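Putative non-ribosomal peptide synthetase (Actinomadura parvosata subsp. kistnae, PDB 6M7L) belongs to the condensation-domain family and is probably an X-domain, which recruits cytochrome P450 enzymes to the synthetase-bound peptide rather than forming peptide bonds. Local coordinates at residues Leu34-Leu44 against Pro239-Gly247; Thr291-Asp302 against Phe315-Ser326. One frame throughout, in Å; residues are numbered along the deposited sequence.

Interaction 1: Leu34-Leu44 against Pro239-Gly247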
loop_
_atom_site.group_PDB
_atom_site.type_symbol
_atom_site.label_atom_id
_atom_site.label_comp_id
_atom_site.label_asym_id
_atom_site.label_seq_id
_atom_site.Cartn_x
_atom_site.Cartn_y
_atom_site.Cartn_z
ATOM N N LEU A 34 3.626 -31.332 -9.432
ATOM C CA LEU A 34 2.309 -31.056 -9.993
ATOM C C LEU A 34 2.370 -30.275 -11.298
ATOM O O LEU A 34 1.352 -30.195 -11.996
ATOM C CB LEU A 34 1.453 -30.292 -8.984
ATOM C CG LEU A 34 1.227 -30.951 -7.626
ATOM C CD1 LEU A 34 0.287 -30.103 -6.784
ATOM C CD2 LEU A 34 0.688 -32.365 -7.785
ATOM N N SER A 35 3.520 -29.697 -11.645
ATOM C CA SER A 35 3.657 -29.007 -12.920
ATOM C C SER A 35 3.781 -29.967 -14.096
ATOM O O SER A 35 3.649 -29.534 -15.245
ATOM C CB SER A 35 4.873 -28.075 -12.897
ATOM O OG SER A 35 6.041 -28.748 -13.335
ATOM N N ARG A 36 4.033 -31.247 -13.837
ATOM C CA ARG A 36 4.179 -32.238 -14.900
ATOM C C ARG A 36 2.878 -33.027 -15.040
ATOM O O ARG A 36 2.793 -34.209 -14.714
ATOM C CB ARG A 36 5.360 -33.162 -14.604
ATOM C CG ARG A 36 6.512 -32.515 -13.848
ATOM C CD ARG A 36 7.232 -31.476 -14.691
ATOM N NE ARG A 36 7.892 -32.063 -15.853
ATOM C CZ ARG A 36 8.442 -31.354 -16.835
ATOM N NH1 ARG A 36 9.023 -31.971 -17.856
ATOM N NH2 ARG A 36 8.408 -30.029 -16.801
ATOM N N ILE A 37 1.842 -32.340 -15.525
ATOM C CA ILE A 37 0.518 -32.951 -15.615
ATOM C C ILE A 37 -0.137 -32.636 -16.958
ATOM O O ILE A 37 -0.833 -33.481 -17.528
ATOM C CB ILE A 37 -0.366 -32.520 -14.430
ATOM C CG1 ILE A 37 0.139 -33.181 -13.143
ATOM C CG2 ILE A 37 -1.815 -32.892 -14.667
ATOM C CD1 ILE A 37 -0.774 -33.010 -11.953
ATOM N N GLY A 38 0.073 -31.435 -17.479
ATOM C CA GLY A 38 -0.281 -31.132 -18.852
ATOM C C GLY A 38 -1.372 -30.085 -18.970
ATOM O O GLY A 38 -1.911 -29.581 -17.984
ATOM N N ASP A 39 -1.704 -29.784 -20.231
ATOM C CA ASP A 39 -2.598 -28.674 -20.557
ATOM C C ASP A 39 -3.982 -28.842 -19.945
ATOM O O ASP A 39 -4.617 -27.848 -19.572
ATOM C CB ASP A 39 -2.716 -28.541 -22.075
ATOM C CG ASP A 39 -1.404 -28.162 -22.730
ATOM O OD1 ASP A 39 -1.230 -26.971 -23.066
ATOM O OD2 ASP A 39 -0.539 -29.054 -22.891
ATOM N N GLU A 40 -4.473 -30.080 -19.853
ATOM C CA GLU A 40 -5.815 -30.315 -19.327
ATOM C C GLU A 40 -5.974 -29.727 -17.929
ATOM O O GLU A 40 -6.989 -29.087 -17.629
ATOM C CB GLU A 40 -6.109 -31.815 -19.321
ATOM C CG GLU A 40 -7.448 -32.200 -18.721
ATOM C CD GLU A 40 -7.651 -33.700 -18.696
ATOM O OE1 GLU A 40 -7.145 -34.382 -19.613
ATOM O OE2 GLU A 40 -8.302 -34.200 -17.755
ATOM N N ALA A 41 -4.982 -29.925 -17.068
ATOM C CA ALA A 41 -4.983 -29.307 -15.752
ATOM C C ALA A 41 -4.448 -27.885 -15.852
ATOM O O ALA A 41 -3.349 -27.662 -16.370
ATOM C CB ALA A 41 -4.139 -30.122 -14.774
ATOM N N GLU A 42 -5.231 -26.923 -15.368
ATOM C CA GLU A 42 -4.782 -25.538 -15.360
ATOM C C GLU A 42 -3.511 -25.407 -14.533
ATOM O O GLU A 42 -3.410 -25.962 -13.434
ATOM C CB GLU A 42 -5.874 -24.623 -14.804
ATOM C CG GLU A 42 -7.122 -24.558 -15.669
ATOM C CD GLU A 42 -6.846 -23.991 -17.047
ATOM O OE1 GLU A 42 -6.378 -22.835 -17.131
ATOM O OE2 GLU A 42 -7.087 -24.704 -18.045
ATOM N N GLY A 43 -2.534 -24.687 -15.078
ATOM C CA GLY A 43 -1.290 -24.497 -14.357
ATOM C C GLY A 43 -1.523 -23.782 -13.039
ATOM O O GLY A 43 -2.348 -22.870 -12.939
ATOM N N LEU A 44 -0.803 -24.223 -12.011
ATOM C CA LEU A 44 -0.847 -23.569 -10.705
ATOM C C LEU A 44 0.045 -22.339 -10.785
ATOM O O LEU A 44 1.245 -22.388 -10.506
ATOM C CB LEU A 44 -0.408 -24.524 -9.607
ATOM C CG LEU A 44 -1.402 -25.636 -9.274
ATOM C CD1 LEU A 44 -0.812 -26.621 -8.271
ATOM C CD2 LEU A 44 -2.691 -25.029 -8.743
ATOM N N PRO A 239 -12.513 -36.801 -10.981
ATOM C CA PRO A 239 -11.794 -37.113 -12.217
ATOM C C PRO A 239 -10.361 -37.510 -11.909
ATOM O O PRO A 239 -9.742 -37.006 -10.969
ATOM C CB PRO A 239 -11.854 -35.799 -12.999
ATOM C CG PRO A 239 -11.871 -34.756 -11.929
ATOM C CD PRO A 239 -12.644 -35.349 -10.770
ATOM N N VAL A 240 -9.834 -38.442 -12.704
ATOM C CA VAL A 240 -8.457 -38.865 -12.477
ATOM C C VAL A 240 -7.490 -37.744 -12.844
ATOM O O VAL A 240 -6.391 -37.655 -12.283
ATOM C CB VAL A 240 -8.156 -40.169 -13.244
ATOM C CG1 VAL A 240 -8.227 -39.944 -14.737
ATOM C CG2 VAL A 240 -6.797 -40.728 -12.841
ATOM N N LEU A 241 -7.879 -36.864 -13.758
ATOM C CA LEU A 241 -7.066 -35.701 -14.110
ATOM C C LEU A 241 -7.837 -34.425 -13.822
ATOM O O LEU A 241 -8.863 -34.159 -14.477
ATOM C CB LEU A 241 -6.639 -35.743 -15.576
ATOM C CG LEU A 241 -5.329 -36.485 -15.834
ATOM C CD1 LEU A 241 -5.596 -37.947 -16.131
ATOM C CD2 LEU A 241 -4.542 -35.826 -16.957
ATOM N N PRO A 242 -7.386 -33.606 -12.879
ATOM C CA PRO A 242 -8.139 -32.408 -12.511
ATOM C C PRO A 242 -7.992 -31.312 -13.555
ATOM O O PRO A 242 -7.033 -31.270 -14.324
ATOM C CB PRO A 242 -7.487 -31.987 -11.193
ATOM C CG PRO A 242 -6.059 -32.388 -11.388
ATOM C CD PRO A 242 -6.103 -33.689 -12.161
ATOM N N SER A 243 -8.976 -30.422 -13.571
ATOM C CA SER A 243 -8.838 -29.176 -14.307
ATOM C C SER A 243 -8.362 -28.040 -13.419
ATOM O O SER A 243 -7.761 -27.086 -13.926
ATOM C CB SER A 243 -10.167 -28.789 -14.962
ATOM O OG SER A 243 -11.124 -28.414 -13.991
ATOM N N ARG A 244 -8.604 -28.138 -12.112
ATOM C CA ARG A 244 -8.284 -27.101 -11.137
ATOM C C ARG A 244 -8.986 -25.784 -11.446
ATOM O O ARG A 244 -8.546 -24.722 -10.995
ATOM C CB ARG A 244 -6.770 -26.878 -11.027
ATOM C CG ARG A 244 -5.958 -28.149 -10.870
ATOM C CD ARG A 244 -4.631 -27.853 -10.199
ATOM N NE ARG A 244 -3.692 -28.965 -10.304
ATOM C CZ ARG A 244 -2.681 -29.003 -11.165
ATOM N NH1 ARG A 244 -2.479 -27.991 -11.998
ATOM N NH2 ARG A 244 -1.868 -30.049 -11.191
ATOM N N ARG A 245 -10.076 -25.828 -12.208
ATOM C CA ARG A 245 -10.838 -24.626 -12.511
ATOM C C ARG A 245 -11.694 -24.244 -11.314
ATOM O O ARG A 245 -12.363 -25.094 -10.719
ATOM C CB ARG A 245 -11.709 -24.841 -13.747
ATOM C CG ARG A 245 -10.893 -24.979 -15.010
ATOM C CD ARG A 245 -11.733 -25.375 -16.206
ATOM N NE ARG A 245 -10.873 -25.822 -17.295
ATOM C CZ ARG A 245 -10.226 -25.004 -18.119
ATOM N NH1 ARG A 245 -9.456 -25.500 -19.079
ATOM N NH2 ARG A 245 -10.348 -23.691 -17.982
ATOM N N ALA A 246 -11.667 -22.964 -10.963
ATOM C CA ALA A 246 -12.374 -22.460 -9.798
ATOM C C ALA A 246 -13.364 -21.389 -10.220
ATOM O O ALA A 246 -13.011 -20.466 -10.963
ATOM C CB ALA A 246 -11.396 -21.894 -8.763
ATOM N N GLY A 247 -14.608 -21.528 -9.763
ATOM C CA GLY A 247 -15.554 -20.439 -9.758
ATOM C C GLY A 247 -15.695 -19.873 -8.354
ATOM O O GLY A 247 -15.016 -20.281 -7.414
#

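Interaction 2: Thr291-Asp302 against Phe315-Ser326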
loop_
_atom_site.group_PDB
_atom_site.type_symbol
_atom_site.label_atom_id
_atom_site.label_comp_id
_atom_site.label_asym_id
_atom_site.label_seq_id
_atom_site.Cartn_x
_atom_site.Cartn_y
_atom_site.Cartn_z
ATOM N N THR A 291 -17.455 -37.175 11.898
ATOM C CA THR A 291 -17.247 -36.611 13.226
ATOM C C THR A 291 -15.923 -35.870 13.359
ATOM O O THR A 291 -15.645 -35.327 14.433
ATOM C CB THR A 291 -17.305 -37.715 14.288
ATOM O OG1 THR A 291 -16.224 -38.635 14.084
ATOM C CG2 THR A 291 -18.626 -38.465 14.211
ATOM N N SER A 292 -15.103 -35.838 12.311
ATOM C CA SER A 292 -13.774 -35.230 12.374
ATOM C C SER A 292 -13.521 -34.503 11.059
ATOM O O SER A 292 -13.202 -35.132 10.048
ATOM C CB SER A 292 -12.703 -36.280 12.639
ATOM O OG SER A 292 -11.415 -35.786 12.319
ATOM N N VAL A 293 -13.650 -33.180 11.078
ATOM C CA VAL A 293 -13.465 -32.350 9.895
ATOM C C VAL A 293 -12.159 -31.578 10.039
ATOM O O VAL A 293 -11.809 -31.125 11.134
ATOM C CB VAL A 293 -14.663 -31.402 9.688
ATOM C CG1 VAL A 293 -14.990 -30.679 10.977
ATOM C CG2 VAL A 293 -14.393 -30.416 8.563
ATOM N N THR A 294 -11.431 -31.451 8.932
ATOM C CA THR A 294 -10.141 -30.768 8.900
ATOM C C THR A 294 -10.169 -29.749 7.770
ATOM O O THR A 294 -10.112 -30.124 6.594
ATOM C CB THR A 294 -8.993 -31.760 8.698
ATOM O OG1 THR A 294 -9.026 -32.759 9.724
ATOM C CG2 THR A 294 -7.651 -31.037 8.737
ATOM N N ILE A 295 -10.268 -28.472 8.117
ATOM C CA ILE A 295 -10.101 -27.402 7.157
ATOM C C ILE A 295 -8.674 -26.879 7.261
ATOM O O ILE A 295 -7.931 -27.201 8.189
ATOM C CB ILE A 295 -11.122 -26.259 7.362
ATOM C CG1 ILE A 295 -10.766 -25.452 8.611
ATOM C CG2 ILE A 295 -12.540 -26.809 7.442
ATOM C CD1 ILE A 295 -10.813 -23.956 8.403
ATOM N N GLY A 296 -8.277 -26.055 6.288
ATOM C CA GLY A 296 -6.967 -25.450 6.292
ATOM C C GLY A 296 -7.078 -23.948 6.107
ATOM O O GLY A 296 -8.164 -23.402 5.900
ATOM N N THR A 297 -5.931 -23.285 6.201
ATOM C CA THR A 297 -5.865 -21.856 5.941
ATOM C C THR A 297 -4.489 -21.543 5.383
ATOM O O THR A 297 -3.494 -22.147 5.793
ATOM C CB THR A 297 -6.152 -21.027 7.203
ATOM O OG1 THR A 297 -6.224 -19.636 6.860
ATOM C CG2 THR A 297 -5.070 -21.231 8.258
ATOM N N ARG A 298 -4.441 -20.621 4.425
ATOM C CA ARG A 298 -3.179 -20.192 3.842
ATOM C C ARG A 298 -2.634 -19.021 4.645
ATOM O O ARG A 298 -3.296 -17.984 4.771
ATOM C CB ARG A 298 -3.340 -19.798 2.376
ATOM C CG ARG A 298 -2.008 -19.622 1.656
ATOM C CD ARG A 298 -2.170 -18.923 0.321
ATOM N NE ARG A 298 -2.486 -17.506 0.484
ATOM C CZ ARG A 298 -1.575 -16.540 0.545
ATOM N NH1 ARG A 298 -0.285 -16.836 0.455
ATOM N NH2 ARG A 298 -1.952 -15.279 0.694
ATOM N N LEU A 299 -1.444 -19.192 5.200
ATOM C CA LEU A 299 -0.807 -18.041 5.812
ATOM C C LEU A 299 0.208 -17.441 4.851
ATOM O O LEU A 299 0.854 -18.175 4.094
ATOM C CB LEU A 299 -0.110 -18.436 7.114
ATOM C CG LEU A 299 -1.005 -19.056 8.188
ATOM C CD1 LEU A 299 -0.170 -19.601 9.335
ATOM C CD2 LEU A 299 -2.016 -18.042 8.697
ATOM N N PRO A 300 0.371 -16.123 4.832
ATOM C CA PRO A 300 1.374 -15.526 3.942
ATOM C C PRO A 300 2.786 -15.751 4.456
ATOM O O PRO A 300 2.999 -16.556 5.369
ATOM C CB PRO A 300 0.999 -14.040 3.941
ATOM C CG PRO A 300 0.356 -13.828 5.271
ATOM C CD PRO A 300 -0.375 -15.105 5.593
ATOM N N ARG A 301 3.758 -15.052 3.874
ATOM C CA ARG A 301 5.133 -15.164 4.340
ATOM C C ARG A 301 5.233 -14.747 5.802
ATOM O O ARG A 301 4.417 -13.972 6.308
ATOM C CB ARG A 301 6.059 -14.299 3.487
ATOM C CG ARG A 301 5.752 -12.817 3.533
ATOM C CD ARG A 301 6.455 -12.099 2.398
ATOM N NE ARG A 301 6.006 -12.594 1.100
ATOM C CZ ARG A 301 6.571 -12.276 -0.061
ATOM N NH1 ARG A 301 7.619 -11.463 -0.093
ATOM N NH2 ARG A 301 6.089 -12.776 -1.191
ATOM N N ASP A 302 6.241 -15.287 6.486
ATOM C CA ASP A 302 6.486 -14.923 7.875
ATOM C C ASP A 302 6.695 -13.419 7.976
ATOM O O ASP A 302 7.700 -12.893 7.488
ATOM C CB ASP A 302 7.698 -15.677 8.429
ATOM C CG ASP A 302 7.778 -15.626 9.947
ATOM O OD1 ASP A 302 7.240 -14.673 10.550
ATOM O OD2 ASP A 302 8.382 -16.547 10.540
ATOM N N PHE A 315 6.448 -18.298 -0.679
ATOM C CA PHE A 315 6.449 -18.229 0.775
ATOM C C PHE A 315 5.115 -18.622 1.394
ATOM O O PHE A 315 4.983 -18.568 2.621
ATOM C CB PHE A 315 6.822 -16.820 1.242
ATOM C CG PHE A 315 8.153 -16.337 0.741
ATOM C CD1 PHE A 315 9.327 -16.964 1.128
ATOM C CD2 PHE A 315 8.231 -15.237 -0.097
ATOM C CE1 PHE A 315 10.551 -16.513 0.670
ATOM C CE2 PHE A 315 9.452 -14.779 -0.555
ATOM C CZ PHE A 315 10.614 -15.418 -0.171
ATOM N N SER A 316 4.127 -18.996 0.583
ATOM C CA SER A 316 2.849 -19.447 1.115
ATOM C C SER A 316 3.054 -20.603 2.081
ATOM O O SER A 316 3.701 -21.600 1.750
ATOM C CB SER A 316 1.918 -19.878 -0.023
ATOM O OG SER A 316 1.515 -18.774 -0.814
ATOM N N ARG A 317 2.515 -20.454 3.285
ATOM C CA ARG A 317 2.476 -21.523 4.269
ATOM C C ARG A 317 1.029 -21.943 4.471
ATOM O O ARG A 317 0.146 -21.091 4.618
ATOM C CB ARG A 317 3.090 -21.082 5.598
ATOM C CG ARG A 317 4.591 -20.852 5.555
ATOM C CD ARG A 317 5.049 -20.154 6.822
ATOM N NE ARG A 317 4.386 -18.863 6.977
ATOM C CZ ARG A 317 4.235 -18.233 8.137
ATOM N NH1 ARG A 317 4.692 -18.778 9.256
ATOM N NH2 ARG A 317 3.617 -17.061 8.179
ATOM N N TRP A 318 0.786 -23.248 4.460
ATOM C CA TRP A 318 -0.541 -23.797 4.677
ATOM C C TRP A 318 -0.590 -24.488 6.031
ATOM O O TRP A 318 0.386 -25.111 6.457
ATOM C CB TRP A 318 -0.922 -24.770 3.560
ATOM C CG TRP A 318 -1.307 -24.068 2.294
ATOM C CD1 TRP A 318 -0.482 -23.715 1.266
ATOM C CD2 TRP A 318 -2.617 -23.616 1.929
ATOM N NE1 TRP A 318 -1.197 -23.078 0.281
ATOM C CE2 TRP A 318 -2.511 -23.005 0.664
ATOM C CE3 TRP A 318 -3.869 -23.672 2.548
ATOM C CZ2 TRP A 318 -3.610 -22.457 0.006
ATOM C CZ3 TRP A 318 -4.961 -23.126 1.893
ATOM C CH2 TRP A 318 -4.822 -22.526 0.636
ATOM N N LEU A 319 -1.730 -24.368 6.707
ATOM C CA LEU A 319 -1.885 -24.860 8.068
ATOM C C LEU A 319 -3.165 -25.675 8.161
ATOM O O LEU A 319 -4.259 -25.142 7.952
ATOM C CB LEU A 319 -1.910 -23.701 9.068
ATOM C CG LEU A 319 -1.422 -24.011 10.481
ATOM C CD1 LEU A 319 0.033 -24.452 10.436
ATOM C CD2 LEU A 319 -1.597 -22.800 11.386
ATOM N N ALA A 320 -3.029 -26.961 8.473
ATOM C CA ALA A 320 -4.188 -27.801 8.735
ATOM C C ALA A 320 -4.736 -27.503 10.124
ATOM O O ALA A 320 -3.976 -27.261 11.067
ATOM C CB ALA A 320 -3.818 -29.280 8.621
ATOM N N LEU A 321 -6.062 -27.516 10.249
ATOM C CA LEU A 321 -6.743 -27.209 11.507
ATOM C C LEU A 321 -7.747 -28.309 11.827
ATOM O O LEU A 321 -8.962 -28.077 11.832
ATOM C CB LEU A 321 -7.429 -25.844 11.432
ATOM C CG LEU A 321 -6.563 -24.675 10.952
ATOM C CD1 LEU A 321 -7.390 -23.407 10.822
ATOM C CD2 LEU A 321 -5.384 -24.460 11.887
ATOM N N PRO A 322 -7.271 -29.522 12.113
ATOM C CA PRO A 322 -8.197 -30.633 12.376
ATOM C C PRO A 322 -8.965 -30.420 13.673
ATOM O O PRO A 322 -8.380 -30.147 14.724
ATOM C CB PRO A 322 -7.272 -31.852 12.465
ATOM C CG PRO A 322 -5.968 -31.287 12.891
ATOM C CD PRO A 322 -5.865 -29.947 12.228
ATOM N N VAL A 323 -10.284 -30.554 13.591
ATOM C CA VAL A 323 -11.171 -30.396 14.734
ATOM C C VAL A 323 -11.942 -31.694 14.923
ATOM O O VAL A 323 -12.522 -32.222 13.968
ATOM C CB VAL A 323 -12.130 -29.205 14.551
ATOM C CG1 VAL A 323 -13.230 -29.242 15.596
ATOM C CG2 VAL A 323 -11.361 -27.894 14.631
ATOM N N ASP A 324 -11.935 -32.209 16.149
ATOM C CA ASP A 324 -12.674 -33.416 16.487
ATOM C C ASP A 324 -14.052 -33.021 16.998
ATOM O O ASP A 324 -14.169 -32.328 18.015
ATOM C CB ASP A 324 -11.922 -34.238 17.534
ATOM C CG ASP A 324 -12.555 -35.597 17.779
ATOM O OD1 ASP A 324 -13.578 -35.911 17.135
ATOM O OD2 ASP A 324 -12.023 -36.355 18.616
ATOM N N LEU A 325 -15.094 -33.453 16.287
ATOM C CA LEU A 325 -16.472 -33.228 16.697
ATOM C C LEU A 325 -17.087 -34.470 17.331
ATOM O O LEU A 325 -18.308 -34.656 17.279
ATOM C CB LEU A 325 -17.304 -32.758 15.505
ATOM C CG LEU A 325 -16.755 -31.489 14.846
ATOM C CD1 LEU A 325 -17.596 -31.066 13.662
ATOM C CD2 LEU A 325 -16.674 -30.367 15.864
ATOM N N SER A 326 -16.256 -35.323 17.933
ATOM C CA SER A 326 -16.738 -36.518 18.608
ATOM C C SER A 326 -17.710 -36.152 19.726
ATOM O O SER A 326 -17.732 -35.022 20.228
ATOM C CB SER A 326 -15.570 -37.326 19.174
ATOM O OG SER A 326 -14.809 -37.920 18.137
#

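Interaction 1: Leu34-Leu44 against Pro239-Gly247
Arg244 reaches to Ala41, Glu42 and Leu44 with CG beside its own backbone N (chi1 -49°) and the chain extended from CG to NE, which lays the guanidinium within the loop 34-44. Glu42 sets out similarly but bends at chi2 (-62°), turning its carboxylate toward Arg245 instead.

The Arg244 guanidinium is sandwiched between apolar groups. The methyl CB of Ala41 lies toward the rim of one face, while CD1 of Leu44 sits over the centre of the opposite one, and CD2 of the same leucine packs 3.7 Å from Arg244 CD. Both bonds at its edge are weak: NH1 approaches Glu42 O at 2.7 Å with a bent N-H, and NH2 points to Leu34 O at 3.3 Å. Ile37 places its CD1 beside NH2. Carbonyls from two separate points of the loop, Leu34 and Glu42, meet one buried cation, which would probably help offset the cost of burying its charge.

A backbone bond, Glu42 N to Ser243 O (2.9 Å), joins the two loops. The Glu42 carboxylate forms a salt bridge with Arg245, OE2 to NH1 at 2.7 Å, and approaches over a guanidinium face, the two planes 42° apart, so the pair is not a bidentate, in-plane one. Glu40 stretches its extended chain across Leu241 at about a right angle, its carboxylate against CB. Ser243 OG hydrogen-bonds to Asp436.

Loop 34-44 connects helix 26-34 to strand 45-53 of the five-stranded sheet, and Leu44 shares a backbone bond with Arg150. The partner loop runs into strand 246-253, an outer strand of the four-stranded sheet, and backbone hydrogen bonds pair Arg244 with Met406 and Arg245 with Glu435. The contact joins the N- and C-terminal lobes of the condensation fold, each built round one of these sheets.

Interaction 2: Thr291-Asp302 against Phe315-Ser326
Strands 292-299 and 317-324 run antiparallel, their axes 4.6 Å apart at closest and 156° between directions, with Val293-Val323, Thr297-Leu319 and Leu299-Arg317 as hydrogen-bonded pairs; Leu319 N to Thr297 O (3.0 Å) is representative.

In the non-hydrogen-bonded pair Arg298-Trp318, CB and CG of Arg298 lie over the indole, CB 3.5 Å from the centroid of the Trp318 six-membered ring, a CH-pi contact over the face. The arginine then bends at chi3 (72°), carrying NH1 to Ser316 OG at 2.9 Å, while NH2 forms a salt bridge with Glu156. On the other face of the ribbon, Leu299 CD1 meets Leu319 CD2 at 4.1 Å, and Val293 CG1 touches Leu325 CD1.

At the end of the strands, Arg317 grips Pro300 O side-on with NE and NH2, the latter at 2.9 Å. The carbonyl oxygen lies in the guanidinium plane, which limits rotation of that group. Arg301 sets the face of its guanidinium over Phe315 CD2, yet the planes are 69° apart, so they do not stack; its nitrogens bind Asp154 and the carbonyls of Leu308 and Met311. At the far end, Asp324 OD1 accepts from Ser326 N, which makes an Asx turn, and from Ser326 OG on its syn lone pair.

The face bearing Val293, Ile295, Leu319 and Leu321 packs on helices 272-288 and 331-346; Leu319, Ala320 and Pro322 all meet Trp215 of helix 207-218. Gly296 bonds through its backbone to Val374 and Leu376, setting this two-stranded antiparallel ribbon of the C-terminal lobe beside strand 374-380, while Arg298 and Arg301 reach the start of helix 155-172.

Overall arrangement
The centres of interactions 1 and 2 lie about 23 Å apart, and their nearest atoms about 9 Å, without touching. Both probably belong to the meeting of the two lobes of the condensation fold, and one stretch of chain links them: Leu44 of interaction 1 bonds to Arg150, while Arg298 and Arg301 of interaction 2 form salt bridges with Glu156 and Asp154. By sequence this stretch matches the HHxxxDG motif of condensation domains, with Arg150 at the second histidine position and Glu155 in place of the glycine. The altered motif, HRxxxDE, is consistent with the X-domain branch of the family, which recruits cytochrome P450 enzymes instead of condensing. The Asp154-Arg301 bridge is consistent with a structural role for the motif's aspartate.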